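Local coordinates for protein putative pore-forming toxin (Bacteroides vulgatus ATCC 8482, PDB 3KOG) that is of unknown function but is possibly a pore-forming toxin, with a domain related to the transthyretin-like folds, at residues F19-V24 / A73-P78. Numbering follows the deposited sequence. Where two conformers were deposited one is given.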
loop_
_atom_site.group_PDB
_atom_site.type_symbol
_atom_site.label_atom_id
_atom_site.label_comp_id
_atom_site.label_asym_id
_atom_site.label_seq_id
_atom_site.Cartn_x
_atom_site.Cartn_y
_atom_site.Cartn_z
ATOM N N PHE A 19 2.412 6.978 4.559
ATOM C CA PHE A 19 2.226 5.848 3.681
ATOM C C PHE A 19 3.531 5.074 3.603
ATOM O O PHE A 19 4.591 5.702 3.450
ATOM C CB PHE A 19 1.771 6.279 2.307
ATOM C CG PHE A 19 1.208 5.144 1.488
ATOM C CD1 PHE A 19 -0.119 4.780 1.623
ATOM C CD2 PHE A 19 1.999 4.472 0.609
ATOM C CE1 PHE A 19 -0.639 3.756 0.908
ATOM C CE2 PHE A 19 1.501 3.418 -0.137
ATOM C CZ PHE A 19 0.136 3.062 0.036
ATOM N N ILE A 20 3.447 3.754 3.819
ATOM C CA ILE A 20 4.613 2.854 3.788
ATOM C C ILE A 20 4.552 1.910 2.622
ATOM O O ILE A 20 3.566 1.207 2.420
ATOM C CB ILE A 20 4.740 2.103 5.112
ATOM C CG1 ILE A 20 4.915 3.129 6.261
ATOM C CG2 ILE A 20 5.927 1.116 5.098
ATOM C CD1 ILE A 20 4.756 2.501 7.671
ATOM N N ILE A 21 5.619 1.895 1.837
ATOM C CA ILE A 21 5.794 0.961 0.770
ATOM C C ILE A 21 6.803 -0.112 1.154
ATOM O O ILE A 21 7.955 0.193 1.577
ATOM C CB ILE A 21 6.353 1.700 -0.519
ATOM C CG1 ILE A 21 5.325 2.684 -1.097
ATOM C CG2 ILE A 21 6.775 0.608 -1.617
ATOM C CD1 ILE A 21 5.970 3.739 -2.075
ATOM N N THR A 22 6.394 -1.358 1.040
ATOM C CA THR A 22 7.238 -2.491 1.401
ATOM C C THR A 22 7.571 -3.347 0.175
ATOM O O THR A 22 6.751 -4.121 -0.304
ATOM C CB THR A 22 6.576 -3.356 2.505
ATOM O OG1 THR A 22 6.308 -2.539 3.669
ATOM C CG2 THR A 22 7.467 -4.519 2.896
ATOM N N PRO A 23 8.813 -3.236 -0.323
ATOM C CA PRO A 23 9.245 -4.065 -1.442
ATOM C C PRO A 23 9.467 -5.511 -1.009
ATOM O O PRO A 23 9.934 -5.765 0.109
ATOM C CB PRO A 23 10.595 -3.431 -1.879
ATOM C CG PRO A 23 10.762 -2.246 -1.072
ATOM C CD PRO A 23 9.826 -2.237 0.052
ATOM N N VAL A 24 9.036 -6.427 -1.869
ATOM C CA VAL A 24 9.273 -7.848 -1.762
ATOM C C VAL A 24 9.982 -8.258 -3.081
ATOM O O VAL A 24 9.407 -8.025 -4.166
ATOM C CB VAL A 24 7.959 -8.606 -1.651
ATOM C CG1 VAL A 24 8.229 -10.130 -1.574
ATOM C CG2 VAL A 24 7.100 -8.103 -0.455
ATOM N N ALA A 73 9.827 -2.059 -10.214
ATOM C CA ALA A 73 8.371 -1.925 -10.161
ATOM C C ALA A 73 8.071 -0.538 -9.696
ATOM O O ALA A 73 8.853 0.071 -9.002
ATOM C CB ALA A 73 7.734 -2.923 -9.185
ATOM N N SER A 74 6.910 -0.058 -10.085
ATOM C CA SER A 74 6.430 1.221 -9.634
ATOM C C SER A 74 5.201 1.051 -8.729
ATOM O O SER A 74 4.430 0.074 -8.864
ATOM C CB SER A 74 6.156 2.096 -10.844
ATOM O OG SER A 74 7.369 2.341 -11.535
ATOM N N VAL A 75 5.049 1.968 -7.790
ATOM C CA VAL A 75 3.920 1.993 -6.897
ATOM C C VAL A 75 3.428 3.448 -6.779
ATOM O O VAL A 75 4.202 4.413 -6.667
ATOM C CB VAL A 75 4.282 1.415 -5.526
ATOM C CG1 VAL A 75 5.403 2.201 -4.925
ATOM C CG2 VAL A 75 3.081 1.430 -4.624
ATOM N N THR A 76 2.125 3.603 -6.848
ATOM C CA THR A 76 1.526 4.968 -6.738
ATOM C C THR A 76 1.095 5.122 -5.274
ATOM O O THR A 76 0.285 4.343 -4.769
ATOM C CB THR A 76 0.354 5.130 -7.724
ATOM O OG1 THR A 76 0.881 5.063 -9.030
ATOM C CG2 THR A 76 -0.370 6.542 -7.511
ATOM N N ILE A 77 1.715 6.029 -4.561
ATOM C CA ILE A 77 1.215 6.483 -3.255
ATOM C C ILE A 77 -0.075 7.249 -3.536
ATOM O O ILE A 77 -0.104 8.179 -4.391
ATOM C CB ILE A 77 2.262 7.448 -2.569
ATOM C CG1 ILE A 77 3.597 6.769 -2.319
ATOM C CG2 ILE A 77 1.717 8.111 -1.256
ATOM C CD1 ILE A 77 4.729 7.796 -1.974
ATOM N N PRO A 78 -1.175 6.919 -2.823
ATOM C CA PRO A 78 -2.386 7.681 -2.977
ATOM C C PRO A 78 -2.295 9.072 -2.339
ATOM O O PRO A 78 -1.515 9.278 -1.425
ATOM C CB PRO A 78 -3.416 6.838 -2.250
ATOM C CG PRO A 78 -2.585 6.207 -1.078
ATOM C CD PRO A 78 -1.253 5.928 -1.710
#
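F19 meets I77 and P78 along the whole length of its side chain. CB lies 4.0 Å from I77 CG2, and CG, anti to the backbone N (chi1 -164°) on a CB that points toward the 73-78 segment, has that same methyl and P78 CD at similar range. In the ring, CD2 touches I77 CG1, while CD1 and CE1 take up the proline, CE1 coming within 3.5 Å of P78 CD. CE2 also lies near P78 CD, and CZ, at the tip, meets it at 3.6 Å. That methylene sits over one ring face, 3.6 Å from the centroid and 18° off the normal, which meets the geometry of a CH-pi contact. Strand 19-24 belongs to a mixed sheet and 73-77 to a three-stranded antiparallel one; their axes come within 8.9 Å at closest, at 167°, and side chains alone bridge them, consistent with a beta-sandwich interior of the transthyretin-like kind. Further along, I21 and V75 reach tip to tip, I21 CD1 lying 3.3 Å from V75 CG1, tighter than usual carbon contact. The same CD1 meets I77 CG1 at 3.9 Å, the two side chains crossing at about a right angle. I60 touches both I21 and I77, and L55 both F19 and I77.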